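Local structure of porin (Acinetobacter baumannii AB307-0294, 5DL7) at residues Asp48-Leu53 against Ser91-Val96; Arg84-Ala89 against Asn100-Tyr105; Asp104-Ile109 against Asp173-Thr178; Met386-Ser391 against Thr409-Asp414. The protein probably acts as an outer-membrane porin, a calcium-binding beta-barrel channel that lets small molecules, possibly including vanillate, cross the outer membrane. All blocks are in the same frame, centred on the assembly; numbering follows the deposited sequence.

Contact 1: Asp48-Leu53 against Ser91-Val96; sequences DWAQGL and SGLLPV. With C8E ((hydroxyethyloxy)tri(ethyloxy)octane), chain K.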
# COMPACT_ATOMS: atom_id res chain seq x y z
N ASP A 48 12.26 -0.34 -14.37
CA ASP A 48 11.57 -1.26 -15.31
C ASP A 48 10.47 -0.44 -16.00
O ASP A 48 10.06 0.63 -15.58
CB ASP A 48 10.90 -2.47 -14.62
CG ASP A 48 11.77 -3.61 -14.31
OD1 ASP A 48 12.39 -4.24 -15.20
OD2 ASP A 48 11.90 -3.98 -13.02
N TRP A 49 10.03 -0.98 -17.15
CA TRP A 49 8.96 -0.38 -17.87
C TRP A 49 8.06 -1.58 -18.31
O TRP A 49 8.51 -2.53 -18.98
CB TRP A 49 9.41 0.35 -19.06
CG TRP A 49 8.34 1.13 -19.77
CD1 TRP A 49 7.10 1.53 -19.29
CD2 TRP A 49 8.38 1.53 -21.14
NE1 TRP A 49 6.41 2.19 -20.25
CE2 TRP A 49 7.13 2.15 -21.42
CE3 TRP A 49 9.31 1.36 -22.19
CZ2 TRP A 49 6.82 2.71 -22.67
CZ3 TRP A 49 8.99 1.78 -23.44
CH2 TRP A 49 7.74 2.45 -23.70
N ALA A 50 6.81 -1.55 -17.81
CA ALA A 50 5.92 -2.68 -18.01
C ALA A 50 4.51 -2.30 -18.31
O ALA A 50 4.05 -1.20 -18.07
CB ALA A 50 5.86 -3.58 -16.73
N GLN A 51 3.81 -3.25 -18.98
CA GLN A 51 2.39 -3.05 -19.26
C GLN A 51 1.57 -4.19 -18.77
O GLN A 51 2.00 -5.37 -18.86
CB GLN A 51 2.25 -3.00 -20.84
CG GLN A 51 0.82 -2.83 -21.27
CD GLN A 51 0.84 -1.67 -22.15
OE1 GLN A 51 1.62 -1.62 -23.17
NE2 GLN A 51 0.14 -0.67 -21.72
N GLY A 52 0.37 -3.93 -18.30
CA GLY A 52 -0.44 -4.95 -17.71
C GLY A 52 -1.92 -4.83 -18.01
O GLY A 52 -2.42 -3.78 -18.35
N LEU A 53 -2.56 -5.96 -18.07
CA LEU A 53 -4.04 -6.12 -18.10
C LEU A 53 -4.52 -6.76 -16.86
O LEU A 53 -3.97 -7.75 -16.37
CB LEU A 53 -4.49 -7.08 -19.28
CG LEU A 53 -4.18 -6.54 -20.58
CD1 LEU A 53 -4.38 -7.70 -21.59
CD2 LEU A 53 -5.06 -5.33 -21.04
N SER A 91 12.70 -3.51 -9.78
CA SER A 91 11.64 -2.53 -9.37
C SER A 91 10.49 -3.08 -8.64
O SER A 91 9.71 -2.33 -7.97
CB SER A 91 11.17 -1.86 -10.68
OG SER A 91 10.31 -2.70 -11.44
N GLY A 92 10.17 -4.34 -8.88
CA GLY A 92 8.93 -4.90 -8.49
C GLY A 92 7.77 -4.97 -9.50
O GLY A 92 6.70 -5.43 -9.21
N LEU A 93 7.97 -4.40 -10.68
CA LEU A 93 6.99 -4.44 -11.70
C LEU A 93 6.96 -5.82 -12.40
O LEU A 93 6.06 -6.12 -13.11
CB LEU A 93 7.26 -3.36 -12.82
CG LEU A 93 7.10 -1.89 -12.36
CD1 LEU A 93 7.24 -0.98 -13.54
CD2 LEU A 93 5.74 -1.65 -11.71
N LEU A 94 8.14 -6.47 -12.43
CA LEU A 94 8.30 -7.72 -13.22
C LEU A 94 9.09 -8.77 -12.32
O LEU A 94 9.96 -8.34 -11.47
CB LEU A 94 9.17 -7.47 -14.43
CG LEU A 94 8.54 -6.56 -15.53
CD1 LEU A 94 9.62 -6.06 -16.47
CD2 LEU A 94 7.50 -7.35 -16.29
N PRO A 95 8.81 -10.03 -12.52
CA PRO A 95 9.65 -11.10 -11.86
C PRO A 95 11.07 -10.99 -12.31
O PRO A 95 11.41 -10.67 -13.51
CB PRO A 95 8.97 -12.39 -12.23
CG PRO A 95 7.61 -11.98 -12.85
CD PRO A 95 7.88 -10.65 -13.49
N VAL A 96 11.96 -11.11 -11.30
CA VAL A 96 13.41 -11.03 -11.65
C VAL A 96 14.09 -12.34 -11.19
O VAL A 96 13.87 -12.75 -10.06
CB VAL A 96 14.05 -9.84 -10.90
CG1 VAL A 96 15.50 -9.80 -11.10
CG2 VAL A 96 13.52 -8.49 -11.53
O12 C8E K . 13.10 3.36 -20.92
C13 C8E K . 11.92 3.71 -21.61
C14 C8E K . 10.97 4.44 -20.67
O15 C8E K . 9.88 5.03 -21.38
C16 C8E K . 9.07 5.95 -20.61
C17 C8E K . 7.66 5.63 -21.03
O18 C8E K . 6.65 6.48 -20.49
C19 C8E K . 5.46 5.73 -20.18
C20 C8E K . 4.47 6.46 -19.28
O21 C8E K . 3.79 5.52 -18.35
O HOH W 1 11.04 -5.81 -11.37
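D48 and S91 make the polar grip of this contact. S91 OG donates to D48 OD2 at 2.6 Å and uses the lone pair of OD2 that points away from OD1. S91 N adds a weak bond to the same oxygen. The hydroxyl is itself held, since L93 N donates to S91 OG at 3.0 Å and closes an ST turn. A water also bonds here. It donates to D48 OD2 and L94 O and accepts from G92 N, so it ties the carboxylate to the turn of the loop.

Packing is close beside this site. L94 CD1 lies 3.5 Å from D48 OD1, and the two side chains cross obliquely. L94 CD2 meets A50 CB at 4.1 Å. L93 CB reaches A50 CB, the same methyl, at 4.2 Å, and L93 CD1 lies 3.8 Å from D48 O. L93 O also accepts from Y106 OH. The loop residues thus lie against the inner wall of the barrel at strand 46-58.

W49 CB points away from 91-96, and CG is anti to the backbone N (chi1 -173°). A detergent molecule runs over one face of the indole, and N29 takes the NE1 hydrogen. The bound detergent is consistent with a ring on the outer surface. Segment 91-96 does not pack on the ring; L80 and M81 touch it.

D48 OD1 makes a salt bridge with R102 NE. The carboxylate is buried, yet both of its oxygens have polar partners. These should stabilise its negative charge and fix this part of the loop to the strand.

Contact 2: Arg84-Ala89 against Asn100-Tyr105; sequences RADDYA and NSRDDY. With CA (calcium ion), chain E; CA (calcium ion), chain C.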
# COMPACT_ATOMS: atom_id res chain seq x y z
N ARG A 84 17.50 -4.90 -21.93
CA ARG A 84 17.98 -3.71 -21.27
C ARG A 84 17.64 -3.64 -19.73
O ARG A 84 18.46 -3.15 -18.89
CB ARG A 84 17.43 -2.53 -22.04
CG ARG A 84 18.06 -1.20 -21.80
CD ARG A 84 19.37 -1.04 -22.58
NE ARG A 84 20.32 -0.28 -21.71
CZ ARG A 84 20.83 -0.69 -20.52
NH1 ARG A 84 20.55 -1.89 -20.00
NH2 ARG A 84 21.67 0.10 -19.84
N ALA A 85 16.46 -4.18 -19.39
CA ALA A 85 15.96 -4.18 -18.05
C ALA A 85 16.93 -4.86 -17.08
O ALA A 85 16.98 -4.56 -15.89
CB ALA A 85 14.63 -4.98 -18.05
N ASP A 86 17.71 -5.81 -17.64
CA ASP A 86 18.57 -6.72 -16.81
C ASP A 86 19.76 -6.01 -16.23
O ASP A 86 20.37 -6.49 -15.27
CB ASP A 86 19.07 -7.92 -17.65
CG ASP A 86 17.94 -8.68 -18.33
OD1 ASP A 86 16.75 -8.56 -17.94
OD2 ASP A 86 18.21 -9.47 -19.20
N ASP A 87 20.05 -4.86 -16.73
CA ASP A 87 21.14 -4.10 -16.08
C ASP A 87 20.79 -3.19 -14.92
O ASP A 87 21.67 -2.41 -14.45
CB ASP A 87 21.79 -3.24 -17.09
CG ASP A 87 22.38 -4.02 -18.23
OD1 ASP A 87 23.14 -4.98 -17.93
OD2 ASP A 87 22.11 -3.60 -19.37
N TYR A 88 19.56 -3.27 -14.41
CA TYR A 88 19.11 -2.44 -13.34
C TYR A 88 18.64 -3.25 -12.19
O TYR A 88 18.18 -4.38 -12.31
CB TYR A 88 17.98 -1.52 -13.89
CG TYR A 88 18.40 -0.59 -14.94
CD1 TYR A 88 19.22 0.44 -14.65
CD2 TYR A 88 18.12 -0.82 -16.25
CE1 TYR A 88 19.65 1.29 -15.66
CE2 TYR A 88 18.59 -0.08 -17.26
CZ TYR A 88 19.37 0.99 -16.98
OH TYR A 88 19.82 1.75 -18.00
N ALA A 89 18.60 -2.62 -10.98
CA ALA A 89 18.02 -3.25 -9.82
C ALA A 89 16.45 -3.43 -9.97
O ALA A 89 15.83 -2.83 -10.90
CB ALA A 89 18.34 -2.66 -8.50
N ASN A 100 19.39 -11.70 -12.39
CA ASN A 100 18.88 -10.33 -12.55
C ASN A 100 18.07 -10.12 -13.83
O ASN A 100 17.60 -8.97 -14.06
CB ASN A 100 19.97 -9.26 -12.45
CG ASN A 100 19.42 -7.97 -11.84
OD1 ASN A 100 18.84 -8.03 -10.80
ND2 ASN A 100 19.58 -6.88 -12.52
N SER A 101 17.98 -11.17 -14.67
CA SER A 101 17.21 -11.08 -15.92
C SER A 101 15.71 -11.00 -15.47
O SER A 101 15.23 -11.69 -14.54
CB SER A 101 17.51 -12.26 -16.92
OG SER A 101 17.09 -13.37 -16.20
N ARG A 102 14.98 -10.20 -16.24
CA ARG A 102 13.49 -10.18 -16.05
C ARG A 102 12.85 -11.35 -16.79
O ARG A 102 13.19 -11.55 -17.94
CB ARG A 102 12.96 -8.91 -16.72
CG ARG A 102 13.06 -7.79 -15.70
CD ARG A 102 14.43 -7.45 -15.13
NE ARG A 102 14.37 -6.15 -14.39
CZ ARG A 102 15.34 -5.66 -13.61
NH1 ARG A 102 16.47 -6.35 -13.38
NH2 ARG A 102 15.27 -4.44 -13.05
N ASP A 103 11.81 -11.91 -16.22
CA ASP A 103 10.86 -12.57 -17.03
C ASP A 103 10.08 -11.54 -17.89
O ASP A 103 9.61 -10.59 -17.31
CB ASP A 103 9.92 -13.32 -16.15
CG ASP A 103 10.61 -14.58 -15.43
OD1 ASP A 103 11.62 -15.10 -16.02
OD2 ASP A 103 10.12 -14.97 -14.37
N ASP A 104 9.85 -11.84 -19.13
CA ASP A 104 9.31 -10.89 -20.08
C ASP A 104 7.77 -10.85 -20.12
O ASP A 104 7.19 -9.87 -20.66
CB ASP A 104 9.89 -11.09 -21.41
CG ASP A 104 11.39 -10.79 -21.39
OD1 ASP A 104 11.89 -9.83 -20.71
OD2 ASP A 104 12.12 -11.58 -21.95
N TYR A 105 7.15 -11.88 -19.52
CA TYR A 105 5.76 -12.09 -19.51
C TYR A 105 5.44 -12.77 -18.21
O TYR A 105 6.27 -13.58 -17.77
CB TYR A 105 5.22 -12.80 -20.67
CG TYR A 105 3.91 -13.19 -20.37
CD1 TYR A 105 2.87 -12.28 -20.55
CD2 TYR A 105 3.60 -14.46 -19.85
CE1 TYR A 105 1.52 -12.57 -20.23
CE2 TYR A 105 2.28 -14.75 -19.43
CZ TYR A 105 1.23 -13.84 -19.60
OH TYR A 105 -0.13 -14.15 -19.45
CA CA E . 14.13 -11.14 -20.19
CA CA C . 11.86 -16.85 -14.04
O HOH W 2 14.84 -8.74 -19.74
O HOH W 3 11.21 -16.15 -11.90
O HOH W 4 14.38 -13.30 -19.85
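D86 and S101 bring the two backbones together, with 4.7 Å between their CA atoms, where the short 3-10 segment 84-87 passes the irregular chain 100-105. D86 OD1 accepts from R102 N at 3.0 Å, with the donor above the carboxylate plane. N100 ND2 donates to both D86 O and Y88 O, each at 2.9 Å and close to its amide plane. R102 is bent at chi2 (60°), and its CD lies 3.8 Å from A85 CB. A85 O sits 3.0 Å above the plane of the R102 guanidinium, over its centre near CZ. Y88 O is held end-on by NH1 and NH2 near the guanidinium plane, so with N100 ND2 it accepts three bonds. NH1 also donates in plane to N100 O. The bond from NH2 to A89 O is weak. Both segments belong to the long loop between barrel strands 66-79 and 105-117, and R102 fastens its two arms. The R102 carbonyl O binds a calcium ion at 2.5 Å, together with both carboxylate oxygens of D104 and two waters. One of these waters donates to D86 OD1 at 2.6 Å. D103 chelates a second calcium ion with both its oxygens, and N97 also binds there.

Contact 3: Asp104-Ile109 against Asp173-Thr178; sequences DYYGKI and DSIRYT. With CA (calcium ion), chain E.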
# COMPACT_ATOMS: atom_id res chain seq x y z
N ASP A 104 9.85 -11.84 -19.13
CA ASP A 104 9.31 -10.89 -20.08
C ASP A 104 7.77 -10.85 -20.12
O ASP A 104 7.19 -9.87 -20.66
CB ASP A 104 9.89 -11.09 -21.41
CG ASP A 104 11.39 -10.79 -21.39
OD1 ASP A 104 11.89 -9.83 -20.71
OD2 ASP A 104 12.12 -11.58 -21.95
N TYR A 105 7.15 -11.88 -19.52
CA TYR A 105 5.76 -12.09 -19.51
C TYR A 105 5.44 -12.77 -18.21
O TYR A 105 6.27 -13.58 -17.77
CB TYR A 105 5.22 -12.80 -20.67
CG TYR A 105 3.91 -13.19 -20.37
CD1 TYR A 105 2.87 -12.28 -20.55
CD2 TYR A 105 3.60 -14.46 -19.85
CE1 TYR A 105 1.52 -12.57 -20.23
CE2 TYR A 105 2.28 -14.75 -19.43
CZ TYR A 105 1.23 -13.84 -19.60
OH TYR A 105 -0.13 -14.15 -19.45
N TYR A 106 4.37 -12.34 -17.51
CA TYR A 106 3.89 -13.12 -16.41
C TYR A 106 2.43 -12.96 -16.27
O TYR A 106 1.87 -11.79 -16.43
CB TYR A 106 4.56 -12.86 -15.10
CG TYR A 106 4.38 -11.48 -14.33
CD1 TYR A 106 4.70 -10.27 -14.94
CD2 TYR A 106 4.01 -11.45 -12.97
CE1 TYR A 106 4.62 -9.02 -14.17
CE2 TYR A 106 3.92 -10.24 -12.18
CZ TYR A 106 4.25 -9.01 -12.89
OH TYR A 106 4.26 -7.89 -12.13
N GLY A 107 1.78 -14.06 -15.89
CA GLY A 107 0.32 -14.12 -15.87
C GLY A 107 -0.17 -14.83 -14.62
O GLY A 107 0.60 -15.65 -14.12
N LYS A 108 -1.38 -14.53 -14.05
CA LYS A 108 -1.80 -15.19 -12.84
C LYS A 108 -3.28 -14.92 -12.60
O LYS A 108 -3.86 -13.93 -13.20
CB LYS A 108 -1.05 -14.85 -11.58
CG LYS A 108 -0.63 -13.37 -11.48
CD LYS A 108 0.00 -12.98 -10.21
CE LYS A 108 0.63 -11.63 -10.30
NZ LYS A 108 1.28 -11.20 -9.05
N ILE A 109 -3.94 -15.87 -12.03
CA ILE A 109 -5.40 -15.77 -11.89
C ILE A 109 -5.74 -16.06 -10.43
O ILE A 109 -5.23 -17.06 -9.86
CB ILE A 109 -6.22 -16.56 -12.87
CG1 ILE A 109 -7.74 -16.47 -12.55
CG2 ILE A 109 -5.94 -18.06 -12.81
CD1 ILE A 109 -8.58 -16.92 -13.69
N ASP A 173 4.91 -9.05 -7.79
CA ASP A 173 5.82 -9.39 -8.86
C ASP A 173 6.15 -10.92 -8.97
O ASP A 173 7.12 -11.28 -9.56
CB ASP A 173 7.17 -8.71 -8.68
CG ASP A 173 7.83 -8.96 -7.30
OD1 ASP A 173 7.21 -9.59 -6.40
OD2 ASP A 173 9.04 -8.56 -7.13
N SER A 174 5.18 -11.73 -8.60
CA SER A 174 5.37 -13.19 -8.62
C SER A 174 4.20 -13.88 -9.16
O SER A 174 3.02 -13.51 -9.00
CB SER A 174 5.60 -13.66 -7.17
OG SER A 174 5.86 -15.10 -7.24
N ILE A 175 4.49 -15.00 -9.87
CA ILE A 175 3.43 -15.87 -10.25
C ILE A 175 3.14 -16.95 -9.23
O ILE A 175 2.12 -17.71 -9.46
CB ILE A 175 3.60 -16.54 -11.59
CG1 ILE A 175 4.85 -17.45 -11.67
CG2 ILE A 175 3.79 -15.53 -12.72
CD1 ILE A 175 5.15 -18.15 -13.00
N ARG A 176 4.00 -17.12 -8.26
CA ARG A 176 3.84 -18.28 -7.27
C ARG A 176 3.28 -17.83 -5.87
O ARG A 176 3.64 -16.71 -5.43
CB ARG A 176 5.25 -18.82 -6.97
CG ARG A 176 5.98 -19.38 -8.19
CD ARG A 176 7.29 -20.09 -7.85
NE ARG A 176 8.13 -19.18 -7.07
CZ ARG A 176 8.43 -19.27 -5.74
NH1 ARG A 176 8.10 -20.31 -4.97
NH2 ARG A 176 9.20 -18.34 -5.20
N TYR A 177 2.42 -18.61 -5.28
CA TYR A 177 2.14 -18.46 -3.84
C TYR A 177 3.23 -18.95 -3.03
O TYR A 177 3.80 -20.02 -3.34
CB TYR A 177 0.85 -19.18 -3.46
CG TYR A 177 -0.32 -18.39 -3.72
CD1 TYR A 177 -0.61 -17.42 -2.70
CD2 TYR A 177 -0.99 -18.45 -4.83
CE1 TYR A 177 -1.64 -16.66 -2.85
CE2 TYR A 177 -2.14 -17.62 -4.98
CZ TYR A 177 -2.39 -16.77 -3.98
OH TYR A 177 -3.41 -15.75 -3.80
N THR A 178 3.58 -18.23 -1.99
CA THR A 178 4.68 -18.53 -1.10
C THR A 178 4.13 -18.37 0.34
O THR A 178 2.98 -17.93 0.56
CB THR A 178 5.87 -17.66 -1.37
OG1 THR A 178 5.53 -16.22 -1.33
CG2 THR A 178 6.50 -17.87 -2.81
CA CA E . 14.13 -11.14 -20.19
O HOH W 4 14.38 -13.30 -19.85
O HOH W 2 14.84 -8.74 -19.74
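Y106 is the first residue of 104-109 to touch 173-178, and it meets I175 and D173. It follows closely on D104, a calcium ligand just before the strand. Y106 CG stands between the backbone N and the carbonyl carbon (chi1 68°). I175 CG2 comes in at the edge of the ring, near its plane, and touches Y106 CB at 3.7 Å. The two side chains meet at a slant. Further out, Y106 CE2 and OH each lie 3.9 Å from D173 CA. The hydroxyl is held by L93, and F142 packs edge-to-face with the ring.

G107 follows and contributes its backbone. Its carbonyl O is 3.5 Å from I175 CG2, so this one methyl bridges Y106 and G107.

K108 turns back to the same side as Y106. Beyond CG its chain is fully extended, with CD and CE each 3.3 Å from S174 O. NZ then donates to S174 O at 2.9 Å, with a C=O...N angle of 144°. R172 O accepts a second bond from NZ. The loop is shaped locally by an ST turn, in which R176 N donates to S174 OG at 2.9 Å.

The contact joins the end of barrel strand 105-117 that is probably extracellular to the loop that follows strand 159-170. The K108 ammonium is bound here by main-chain carbonyls. The nearby D173 carboxylate is not in contact with it and pairs with R90. The positive charge is therefore probably stabilised mainly by carbonyl dipoles, which would help hold the loop backbone in place.

Contact 4: Met386-Ser391 against Thr409-Asp414; sequences MRARFS and TRLNVD. With C8E ((hydroxyethyloxy)tri(ethyloxy)octane), chain K.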
# COMPACT_ATOMS: atom_id res chain seq x y z
N MET A 386 -3.68 9.48 -16.13
CA MET A 386 -2.23 9.49 -16.25
C MET A 386 -1.65 10.15 -14.97
O MET A 386 -2.34 10.96 -14.38
CB MET A 386 -1.91 10.16 -17.52
CG MET A 386 -2.23 11.55 -17.78
SD MET A 386 -2.58 11.69 -19.66
CE MET A 386 -4.28 11.26 -19.86
N ARG A 387 -0.51 9.74 -14.56
CA ARG A 387 0.07 10.27 -13.35
C ARG A 387 1.53 10.30 -13.50
O ARG A 387 2.15 9.37 -14.09
CB ARG A 387 -0.42 9.43 -12.19
CG ARG A 387 -0.12 9.93 -10.85
CD ARG A 387 -0.59 8.90 -9.83
NE ARG A 387 -0.48 9.39 -8.49
CZ ARG A 387 -0.82 8.62 -7.42
NH1 ARG A 387 -1.14 7.30 -7.61
NH2 ARG A 387 -0.71 9.10 -6.19
N ALA A 388 2.10 11.32 -12.86
CA ALA A 388 3.54 11.42 -12.74
C ALA A 388 3.94 11.81 -11.31
O ALA A 388 3.34 12.73 -10.73
CB ALA A 388 4.09 12.46 -13.71
N ARG A 389 4.80 11.00 -10.75
CA ARG A 389 5.28 11.15 -9.40
C ARG A 389 6.79 11.22 -9.43
O ARG A 389 7.48 10.42 -10.08
CB ARG A 389 4.83 10.03 -8.53
CG ARG A 389 3.36 10.14 -8.08
CD ARG A 389 2.89 8.85 -7.32
NE ARG A 389 2.79 7.77 -8.28
CZ ARG A 389 2.58 6.49 -7.91
NH1 ARG A 389 2.45 6.22 -6.58
NH2 ARG A 389 2.40 5.51 -8.82
N PHE A 390 7.30 12.13 -8.59
CA PHE A 390 8.77 12.33 -8.41
C PHE A 390 9.11 12.47 -6.93
O PHE A 390 8.45 13.20 -6.22
CB PHE A 390 9.19 13.58 -9.10
CG PHE A 390 8.85 13.68 -10.52
CD1 PHE A 390 9.75 13.09 -11.53
CD2 PHE A 390 7.64 14.32 -10.96
CE1 PHE A 390 9.28 13.15 -12.92
CE2 PHE A 390 7.26 14.38 -12.34
CZ PHE A 390 8.11 13.83 -13.28
N SER A 391 10.18 11.84 -6.51
CA SER A 391 10.64 11.89 -5.14
C SER A 391 12.18 12.20 -5.20
O SER A 391 12.91 11.47 -5.80
CB SER A 391 10.40 10.62 -4.46
OG SER A 391 11.18 10.42 -3.28
N THR A 409 11.24 8.33 -10.02
CA THR A 409 10.20 8.79 -10.88
C THR A 409 9.24 7.56 -11.11
O THR A 409 9.70 6.43 -11.22
CB THR A 409 10.80 9.10 -12.28
OG1 THR A 409 11.69 10.20 -12.13
CG2 THR A 409 9.71 9.43 -13.19
N ARG A 410 7.95 7.76 -11.00
CA ARG A 410 6.97 6.73 -11.40
C ARG A 410 6.02 7.44 -12.38
O ARG A 410 5.50 8.50 -12.11
CB ARG A 410 6.10 6.20 -10.22
CG ARG A 410 6.92 5.55 -9.14
CD ARG A 410 6.04 5.04 -7.93
NE ARG A 410 6.95 4.62 -6.86
CZ ARG A 410 6.53 4.09 -5.73
NH1 ARG A 410 5.26 3.86 -5.54
NH2 ARG A 410 7.36 3.95 -4.76
N LEU A 411 5.79 6.83 -13.55
CA LEU A 411 4.85 7.33 -14.54
C LEU A 411 3.81 6.24 -14.82
O LEU A 411 4.19 5.08 -14.97
CB LEU A 411 5.57 7.66 -15.82
CG LEU A 411 6.73 8.69 -15.70
CD1 LEU A 411 7.48 8.82 -17.09
CD2 LEU A 411 6.31 10.03 -15.13
N ASN A 412 2.59 6.62 -14.80
CA ASN A 412 1.45 5.75 -15.00
C ASN A 412 0.52 6.20 -16.02
O ASN A 412 0.06 7.39 -16.02
CB ASN A 412 0.64 5.54 -13.68
CG ASN A 412 1.51 5.02 -12.53
OD1 ASN A 412 2.13 5.74 -11.73
ND2 ASN A 412 1.62 3.67 -12.49
N VAL A 413 0.10 5.35 -16.95
CA VAL A 413 -1.08 5.62 -17.77
C VAL A 413 -2.00 4.43 -17.63
O VAL A 413 -1.57 3.29 -17.82
CB VAL A 413 -0.75 5.87 -19.28
CG1 VAL A 413 -2.01 6.07 -20.02
CG2 VAL A 413 0.28 7.03 -19.42
N ASP A 414 -3.22 4.66 -17.23
CA ASP A 414 -4.22 3.62 -17.00
C ASP A 414 -5.53 3.87 -17.71
O ASP A 414 -6.01 5.04 -17.91
CB ASP A 414 -4.48 3.46 -15.51
CG ASP A 414 -3.22 2.98 -14.68
OD1 ASP A 414 -2.12 2.77 -15.12
OD2 ASP A 414 -3.40 2.59 -13.53
O12 C8E K . 13.10 3.36 -20.92
C13 C8E K . 11.92 3.71 -21.61
C14 C8E K . 10.97 4.44 -20.67
O15 C8E K . 9.88 5.03 -21.38
C16 C8E K . 9.07 5.95 -20.61
C17 C8E K . 7.66 5.63 -21.03
O18 C8E K . 6.65 6.48 -20.49
C19 C8E K . 5.46 5.73 -20.18
C20 C8E K . 4.47 6.46 -19.28
O21 C8E K . 3.79 5.52 -18.35
O HOH W 5 2.80 8.22 -11.07
O HOH W 6 2.99 3.05 -7.22
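R387 pairs with N412 and R389 with R410 as hydrogen-bonded pairs of two antiparallel strands. The strand axes approach to 4.6 Å and their directions differ by 174°. M386-V413, A388-L411 and F390-T409 are the non-hydrogen-bonded pairs between and beyond them. R387 N and N412 O, N412 N and R387 O, R389 N and R410 O, and R410 N and R389 O form four backbone bonds.

The face with R387, R389, R410 and N412 is polar. R389 is bent at chi3 (-71°), and its guanidinium is sandwiched. R387 NH1 lies over the centre of one face, and R410 CD lies over the centre of the opposite face, 3.8 Å from R389 CZ. At the edge, R389 NH2 donates to N412 OD1 at 2.9 Å, with an N-H...O angle of 164°. One water accepts from R389 NE and donates to R410 O and N412 OD1. A second water accepts from R389 NH2 and R410 NH1. It bridges two arginines whose NH1 atoms, R389 NH1 and R410 NH1, are 3.8 Å apart. D371 pairs with R387 and E408 with R410, which probably eases the repulsion.

The other face is largely apolar. A388 CB meets L411 CD2 at 3.6 Å. F390 lies alongside T409, with F390 CD1 3.5 Å from T409 OG1. The O21 end of a detergent molecule comes closest to L411 O, and also nears L411 CB and V413 CG2.

This alternation of an apolar, detergent-bearing outer face with a polar inner face is typical of a transmembrane beta-barrel hairpin. The row of arginines on the inner face is consistent with the basic ladder known in OprD-family channels.

Contacts 1, 2 and 3 cluster on one side of the barrel, with centres about 9 to 15 Å apart. Contacts 1 and 2 interlock along the chain, since their segments alternate and both use the loop between strands 66-79 and 105-117. Contact 3 begins where contact 2 ends; they share D104, Y105 and one calcium ion. Contact 4 comes last in sequence, on the hairpin of strands 384-395 and 406-418. Its centre is about 14 Å from that of contact 1 and about 23 Å from that of contact 3. Strand 22-36 lies between 406-418 and 46-58, so contacts 1 and 4 flank the barrel closure and touch one detergent molecule. Contacts 1 to 3 link wall, loops and calcium sites; contact 4 is wall alone.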